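TRAP dicarboxylate transporter, DctP subunit (Ochrobactrum anthropi, PDB 4P47) probably serves as the periplasmic solute-binding subunit of a TRAP transporter, capturing a solute in the periplasm, perhaps a carboxylate, for delivery to its membrane partner. Local coordinates at residues Pro77-Gly82 / Glu89-Asn94; Ala104-Asp109 / Ser177-Ala182; Lys247-Leu252 / Ala258-Ala263. One frame throughout, in Å; residues are numbered along the deposited sequence.

Contact 1 (Pro77-Gly82 / Glu89-Asn94)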
# COMPACT_ATOMS: atom_id res chain seq x y z
N PRO A 77 -1.16 -7.27 -11.75
CA PRO A 77 -2.03 -8.44 -11.90
C PRO A 77 -1.52 -9.50 -12.91
O PRO A 77 -1.68 -10.70 -12.72
CB PRO A 77 -3.36 -7.83 -12.40
CG PRO A 77 -3.33 -6.44 -11.93
CD PRO A 77 -1.89 -6.00 -11.92
N GLN A 78 -0.91 -9.04 -13.99
CA GLN A 78 -0.33 -9.95 -14.97
C GLN A 78 0.81 -10.74 -14.32
O GLN A 78 0.86 -11.97 -14.41
CB GLN A 78 0.14 -9.18 -16.21
CG GLN A 78 0.77 -10.08 -17.27
CD GLN A 78 1.35 -9.30 -18.43
OE1 GLN A 78 1.21 -8.07 -18.50
NE2 GLN A 78 2.00 -10.00 -19.35
N THR A 79 1.71 -10.04 -13.64
CA THR A 79 2.85 -10.69 -13.01
C THR A 79 2.43 -11.62 -11.88
O THR A 79 3.03 -12.65 -11.67
CB THR A 79 3.89 -9.65 -12.60
OG1 THR A 79 4.48 -9.14 -13.80
CG2 THR A 79 4.98 -10.25 -11.72
N LEU A 80 1.35 -11.29 -11.19
CA LEU A 80 0.80 -12.20 -10.19
C LEU A 80 0.51 -13.57 -10.82
O LEU A 80 0.92 -14.61 -10.29
CB LEU A 80 -0.48 -11.63 -9.58
CG LEU A 80 -0.97 -12.42 -8.36
CD1 LEU A 80 0.03 -12.22 -7.22
CD2 LEU A 80 -2.34 -11.97 -7.93
N SER A 81 -0.19 -13.59 -11.95
CA SER A 81 -0.48 -14.87 -12.60
C SER A 81 0.81 -15.53 -13.14
O SER A 81 0.89 -16.75 -13.25
CB SER A 81 -1.55 -14.73 -13.71
OG SER A 81 -1.13 -13.96 -14.81
N GLY A 82 1.82 -14.72 -13.44
CA GLY A 82 3.13 -15.25 -13.83
C GLY A 82 3.86 -15.97 -12.71
O GLY A 82 4.50 -17.00 -12.93
N GLU A 89 9.74 -15.54 -10.83
CA GLU A 89 9.88 -16.09 -9.47
C GLU A 89 9.36 -15.20 -8.37
O GLU A 89 8.76 -15.68 -7.41
CB GLU A 89 11.33 -16.42 -9.14
CG GLU A 89 11.88 -17.64 -9.88
CD GLU A 89 12.23 -17.38 -11.33
OE1 GLU A 89 12.45 -16.22 -11.72
OE2 GLU A 89 12.28 -18.38 -12.09
N MET A 90 9.62 -13.90 -8.46
CA MET A 90 9.26 -12.99 -7.37
C MET A 90 8.64 -11.70 -7.86
O MET A 90 8.92 -11.24 -8.96
CB MET A 90 10.49 -12.62 -6.51
CG MET A 90 10.92 -13.72 -5.55
SD MET A 90 12.24 -13.24 -4.39
CE MET A 90 11.34 -12.00 -3.45
N THR A 91 7.80 -11.11 -7.02
CA THR A 91 7.30 -9.78 -7.27
C THR A 91 6.94 -9.13 -5.95
O THR A 91 6.86 -9.79 -4.90
CB THR A 91 6.10 -9.79 -8.23
OG1 THR A 91 5.83 -8.47 -8.71
CG2 THR A 91 4.86 -10.32 -7.55
N VAL A 92 6.75 -7.82 -5.99
CA VAL A 92 6.22 -7.05 -4.88
C VAL A 92 5.15 -6.10 -5.42
O VAL A 92 5.34 -5.48 -6.47
CB VAL A 92 7.37 -6.31 -4.11
CG1 VAL A 92 8.19 -5.41 -5.05
CG2 VAL A 92 6.81 -5.55 -2.93
N MET A 93 4.01 -6.03 -4.76
CA MET A 93 2.91 -5.18 -5.25
C MET A 93 1.96 -4.87 -4.12
O MET A 93 1.99 -5.52 -3.08
CB MET A 93 2.12 -5.87 -6.37
CG MET A 93 1.35 -7.09 -5.88
SD MET A 93 0.45 -7.96 -7.20
CE MET A 93 1.85 -8.69 -8.01
N ASN A 94 1.09 -3.90 -4.33
CA ASN A 94 0.08 -3.57 -3.33
C ASN A 94 -0.72 -4.81 -2.97
O ASN A 94 -1.25 -5.51 -3.85
CB ASN A 94 -0.84 -2.46 -3.85
CG ASN A 94 -0.17 -1.10 -3.87
OD1 ASN A 94 0.92 -0.90 -3.36
ND2 ASN A 94 -0.84 -0.14 -4.50

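Contact 2 (Ala104-Asp109 / Ser177-Ala182)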
# COMPACT_ATOMS: atom_id res chain seq x y z
N ALA A 104 -9.92 -12.37 1.49
CA ALA A 104 -9.56 -11.80 2.78
C ALA A 104 -8.60 -10.62 2.61
O ALA A 104 -8.61 -9.73 3.46
CB ALA A 104 -8.98 -12.87 3.70
N PHE A 105 -7.79 -10.62 1.56
CA PHE A 105 -6.85 -9.52 1.35
C PHE A 105 -7.56 -8.18 1.10
O PHE A 105 -6.92 -7.13 1.23
CB PHE A 105 -5.87 -9.83 0.23
CG PHE A 105 -4.68 -10.61 0.68
CD1 PHE A 105 -4.71 -11.99 0.73
CD2 PHE A 105 -3.53 -9.96 1.08
CE1 PHE A 105 -3.60 -12.71 1.17
CE2 PHE A 105 -2.43 -10.69 1.51
CZ PHE A 105 -2.47 -12.07 1.55
N GLU A 106 -8.85 -8.16 0.79
CA GLU A 106 -9.58 -6.90 0.71
C GLU A 106 -9.54 -6.14 2.02
O GLU A 106 -9.70 -4.92 2.03
CB GLU A 106 -11.01 -7.17 0.26
CG GLU A 106 -11.88 -5.97 0.05
CD GLU A 106 -13.21 -6.35 -0.55
OE1 GLU A 106 -14.02 -7.00 0.16
OE2 GLU A 106 -13.44 -6.01 -1.72
N ALA A 107 -9.28 -6.85 3.11
CA ALA A 107 -9.19 -6.18 4.40
C ALA A 107 -8.12 -5.07 4.40
O ALA A 107 -8.27 -4.07 5.10
CB ALA A 107 -8.90 -7.19 5.54
N VAL A 108 -7.04 -5.22 3.64
CA VAL A 108 -5.99 -4.20 3.69
C VAL A 108 -6.39 -2.90 3.01
O VAL A 108 -5.75 -1.88 3.20
CB VAL A 108 -4.63 -4.68 3.10
CG1 VAL A 108 -4.17 -5.97 3.77
CG2 VAL A 108 -4.66 -4.81 1.59
N ASP A 109 -7.46 -2.94 2.22
CA ASP A 109 -8.01 -1.74 1.60
C ASP A 109 -9.07 -1.02 2.45
O ASP A 109 -9.57 0.02 2.05
CB ASP A 109 -8.62 -2.09 0.24
CG ASP A 109 -7.58 -2.36 -0.84
OD1 ASP A 109 -6.43 -1.88 -0.74
OD2 ASP A 109 -7.94 -3.00 -1.84
N SER A 177 -12.23 -0.03 -7.62
CA SER A 177 -12.66 -1.28 -6.98
C SER A 177 -13.74 -0.96 -5.93
O SER A 177 -14.01 0.20 -5.63
CB SER A 177 -11.47 -1.99 -6.34
OG SER A 177 -10.96 -1.24 -5.27
N PRO A 178 -14.40 -2.01 -5.41
CA PRO A 178 -15.60 -1.70 -4.61
C PRO A 178 -15.36 -0.89 -3.33
O PRO A 178 -16.19 -0.03 -3.02
CB PRO A 178 -16.18 -3.08 -4.30
CG PRO A 178 -15.76 -3.91 -5.48
CD PRO A 178 -14.38 -3.41 -5.86
N VAL A 179 -14.27 -1.13 -2.60
CA VAL A 179 -14.07 -0.41 -1.35
C VAL A 179 -13.92 1.11 -1.55
O VAL A 179 -14.64 1.88 -0.92
CB VAL A 179 -12.93 -1.02 -0.51
CG1 VAL A 179 -12.68 -0.19 0.73
CG2 VAL A 179 -13.28 -2.45 -0.11
N PRO A 180 -12.99 1.56 -2.41
CA PRO A 180 -12.85 3.01 -2.53
C PRO A 180 -14.10 3.68 -3.09
O PRO A 180 -14.40 4.81 -2.71
CB PRO A 180 -11.65 3.19 -3.46
CG PRO A 180 -11.48 1.88 -4.16
CD PRO A 180 -11.94 0.84 -3.16
N VAL A 181 -14.83 3.02 -3.97
CA VAL A 181 -16.05 3.62 -4.49
C VAL A 181 -17.09 3.75 -3.37
O VAL A 181 -17.74 4.79 -3.23
CB VAL A 181 -16.61 2.78 -5.66
CG1 VAL A 181 -17.99 3.25 -6.05
CG2 VAL A 181 -15.69 2.84 -6.85
N ALA A 182 -17.23 2.71 -2.55
CA ALA A 182 -18.14 2.78 -1.40
C ALA A 182 -17.71 3.90 -0.45
O ALA A 182 -18.53 4.69 0.02
CB ALA A 182 -18.19 1.44 -0.66

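Contact 3 (Lys247-Leu252 / Ala258-Ala263)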
# COMPACT_ATOMS: atom_id res chain seq x y z
N LYS A 247 5.63 -22.81 -7.13
CA LYS A 247 6.29 -23.80 -8.00
C LYS A 247 7.82 -23.73 -7.81
O LYS A 247 8.49 -24.75 -7.68
CB LYS A 247 5.91 -23.53 -9.45
CG LYS A 247 6.33 -24.58 -10.44
CD LYS A 247 5.51 -24.46 -11.73
CE LYS A 247 5.95 -25.46 -12.79
NZ LYS A 247 6.19 -26.81 -12.22
N PHE A 248 8.36 -22.52 -7.79
CA PHE A 248 9.79 -22.31 -7.54
C PHE A 248 10.24 -22.64 -6.10
O PHE A 248 11.23 -23.34 -5.88
CB PHE A 248 10.16 -20.86 -7.88
CG PHE A 248 11.62 -20.53 -7.69
CD1 PHE A 248 12.56 -20.99 -8.60
CD2 PHE A 248 12.05 -19.72 -6.65
CE1 PHE A 248 13.90 -20.67 -8.46
CE2 PHE A 248 13.40 -19.42 -6.50
CZ PHE A 248 14.32 -19.90 -7.40
N TRP A 249 9.50 -22.13 -5.12
CA TRP A 249 9.74 -22.37 -3.70
C TRP A 249 9.82 -23.86 -3.39
O TRP A 249 10.69 -24.27 -2.65
CB TRP A 249 8.60 -21.75 -2.91
CG TRP A 249 8.74 -21.68 -1.44
CD1 TRP A 249 8.04 -22.42 -0.52
CD2 TRP A 249 9.60 -20.82 -0.69
NE1 TRP A 249 8.41 -22.05 0.75
CE2 TRP A 249 9.36 -21.07 0.67
CE3 TRP A 249 10.53 -19.83 -1.03
CZ2 TRP A 249 10.02 -20.40 1.68
CZ3 TRP A 249 11.18 -19.17 -0.02
CH2 TRP A 249 10.92 -19.45 1.32
N ASP A 250 8.92 -24.65 -3.97
CA ASP A 250 8.86 -26.09 -3.67
C ASP A 250 10.10 -26.82 -4.12
O ASP A 250 10.40 -27.91 -3.62
CB ASP A 250 7.60 -26.71 -4.28
CG ASP A 250 6.35 -26.40 -3.48
OD1 ASP A 250 6.47 -26.01 -2.30
OD2 ASP A 250 5.25 -26.58 -4.02
N ARG A 251 10.85 -26.23 -5.05
CA ARG A 251 12.09 -26.84 -5.52
C ARG A 251 13.30 -26.45 -4.67
O ARG A 251 14.38 -26.97 -4.87
CB ARG A 251 12.38 -26.44 -6.96
CG ARG A 251 11.46 -27.04 -7.99
CD ARG A 251 11.67 -26.33 -9.32
NE ARG A 251 11.32 -27.17 -10.47
CZ ARG A 251 10.09 -27.56 -10.78
NH1 ARG A 251 9.06 -27.21 -10.01
NH2 ARG A 251 9.88 -28.31 -11.85
N LEU A 252 13.13 -25.52 -3.75
CA LEU A 252 14.25 -25.07 -2.94
C LEU A 252 14.44 -25.90 -1.68
O LEU A 252 13.49 -26.49 -1.18
CB LEU A 252 14.04 -23.61 -2.53
CG LEU A 252 13.92 -22.57 -3.66
CD1 LEU A 252 13.66 -21.19 -3.02
CD2 LEU A 252 15.15 -22.54 -4.56
N ALA A 258 15.80 -20.10 3.80
CA ALA A 258 16.17 -19.25 4.91
C ALA A 258 16.89 -17.96 4.44
O ALA A 258 16.67 -16.89 5.00
CB ALA A 258 17.03 -20.00 5.91
N VAL A 259 17.78 -18.08 3.45
CA VAL A 259 18.45 -16.91 2.88
C VAL A 259 17.42 -15.91 2.37
O VAL A 259 17.50 -14.71 2.65
CB VAL A 259 19.37 -17.31 1.70
CG1 VAL A 259 19.74 -16.09 0.87
CG2 VAL A 259 20.62 -18.04 2.22
N ILE A 260 16.45 -16.42 1.64
CA ILE A 260 15.44 -15.57 1.01
C ILE A 260 14.57 -14.90 2.06
O ILE A 260 14.30 -13.71 1.96
CB ILE A 260 14.60 -16.38 -0.01
CG1 ILE A 260 15.49 -16.77 -1.20
CG2 ILE A 260 13.39 -15.58 -0.48
CD1 ILE A 260 14.90 -17.86 -2.01
N GLU A 261 14.16 -15.66 3.07
CA GLU A 261 13.33 -15.13 4.17
C GLU A 261 14.10 -14.08 4.96
O GLU A 261 13.60 -13.00 5.23
CB GLU A 261 12.88 -16.26 5.10
CG GLU A 261 11.88 -17.18 4.43
CD GLU A 261 11.66 -18.48 5.16
OE1 GLU A 261 12.61 -18.97 5.80
OE2 GLU A 261 10.55 -19.03 5.07
N GLN A 262 15.34 -14.39 5.33
CA GLN A 262 16.14 -13.43 6.09
C GLN A 262 16.27 -12.12 5.32
O GLN A 262 16.14 -11.03 5.87
CB GLN A 262 17.54 -13.99 6.39
CG GLN A 262 17.53 -15.15 7.37
CD GLN A 262 18.83 -15.91 7.37
OE1 GLN A 262 19.84 -15.44 6.85
NE2 GLN A 262 18.81 -17.09 7.97
N ALA A 263 16.58 -12.24 4.02
CA ALA A 263 16.76 -11.07 3.19
C ALA A 263 15.46 -10.28 3.04
O ALA A 263 15.48 -9.05 3.04
CB ALA A 263 17.32 -11.48 1.83

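Contact 1 (Pro77-Gly82 / Glu89-Asn94)
T79 and L80 on the connecting helix of a beta-alpha-beta crossover pack onto T91 and M93 of the strand that follows it. The crossover runs from strand 63-68 through helix 76-85 to strand 90-94, and both strands lie parallel to strand 30-35 between them. Closest approach of the two backbones is at T79 and T91, whose CA atoms are 7.3 Å apart. There the methyl CG2 of T79 meets the hydroxyl side of T91, 3.6 Å from T91 OG1, and it is almost as near to T91 CB. The contact is one of packing, a methyl against a hydroxyl-bearing side chain; T91 OG1 donates instead to A35 O, and T79 OG1 makes a weak bond to S75 O, just ahead of the helix. Rotation about the first torsion of T79 (chi1 -70°) sets that hydroxyl beside its backbone N and leaves the methyl to reach the strand. Further along, M93 leaves the strand with CG between its backbone N and carbonyl carbon (chi1 67°). A bend at chi3 (73°) then brings the terminal methyl CE to 4.0 Å from CD1 of L80, the two side chains meeting at about a right angle. L80 also touches M243 of strand 229-245, L141 of strand 141-156 and L98 in a loop. On the strand, M90 points away from the helix and touches V242 and L144, and V92 touches W147, so strand 90-94 is packed on both faces while its edges pair with strands 30-35 and 229-245.

Contact 2 (Ala104-Asp109 / Ser177-Ala182)
The carbonyl oxygen D109 O accepts a hydrogen bond from Q236 NE2, and the methyl CG1 of V179 packs against it at 3.4 Å. The first interaction satisfies the oxygen; the second is a carbon-to-oxygen packing contact between helix and loop. D109 and V179 are also where the two backbones come nearest, with CA atoms 6.9 Å apart. V179 works as a fork. CG1 stands anti to the backbone N (chi1 175°) and faces the D109 carbonyl, whereas CG2 turns to E106, lying 3.8 Å from E106 CG. The carboxylate end of E106 follows, with OE2 3.9 Å from V179 CG2, as the extended glutamate (chi1 -177°, chi2 173°) crosses the valine at a slant. Helix 178-186 is the connecting helix of a beta-alpha-beta unit between the parallel strands 171-173 and 190-192, and V179 sits in its first turn. Facing it, 104-109 is a run of tight helical turns, 3-10 at its start, in the loop between strand 90-94 and helix 117-125, held by successive backbone bonds to the third residue back, such as D109 N to E106 O at 3.0 Å. With V179 cut back to an alanine, a gap would probably open beside E106 CG and D109 O, and the E106 side chain would be likely to lose one of its packing partners. E106 is buried, and its OE1 lies close to E318 OE2; two carboxylates so placed would probably disfavour both being fully ionised. F315 packs against both E106 and P178, covering the junction from the loop before helix 316-319.

Contact 3 (Lys247-Leu252 / Ala258-Ala263)
The indole of W249 meets the other segment at its six-membered edge: E261 OE2 lies in the ring plane, 3.7 Å from CZ2, and the methyl CG2 of I260 lies near the same plane, 4.2 Å from CZ3. The carboxylate of E261 is turned 55° from the indole, so the two flat groups neither stack nor lie coplanar; only one oxygen comes up to the rim. With CG anti to the backbone N (chi1 -171°), the tryptophan carries its ring up to helix 254-288. K257 of that helix adds a cation-pi interaction with the same ring, and I142 and L144 of strand 141-156 also touch the W249 side chain. A second, wholly apolar contact lies deeper: CD1 of L252 and CD1 of I260 meet at 3.7 Å, the two side chains crossing at about a right angle. L252 closes a type I turn that begins at W249, marked by the bond from L252 N to W249 O at 3.0 Å. This short helix 246-249 and its turn thus fold back against the start of the long helix 254-288, most of which falls in the range 253-280 predicted as coiled coil. Since the hydrogen-bearing edge of an indole is relatively positive, the E261 oxygen there is likely to be mildly favoured electrostatically, while I260 and L252 contribute dispersion and burial.

Contacts 1 and 2 are buried, whereas contact 3 lies nearer the surface, its centre about 24 Å from the chain centre, against about 15 and 12 Å for contacts 1 and 2, and includes the exposed E261. Contacts 1 and 3 are neighbours: E89 CG and F248 CG touch at 3.6 Å, and both M90 and I260 pack on L144 of strand 141-156. Contact 2 is more remote, its centre about 19 Å from that of contact 1 and about 30 Å from that of contact 3. The chemistry shifts accordingly: methyls, one the end of a methionine, in 77-82/89-94, a valine fork against a carbonyl and a buried glutamate in 104-109/177-182, and an aromatic edge beside an exposed carboxylate in 247-252/258-263.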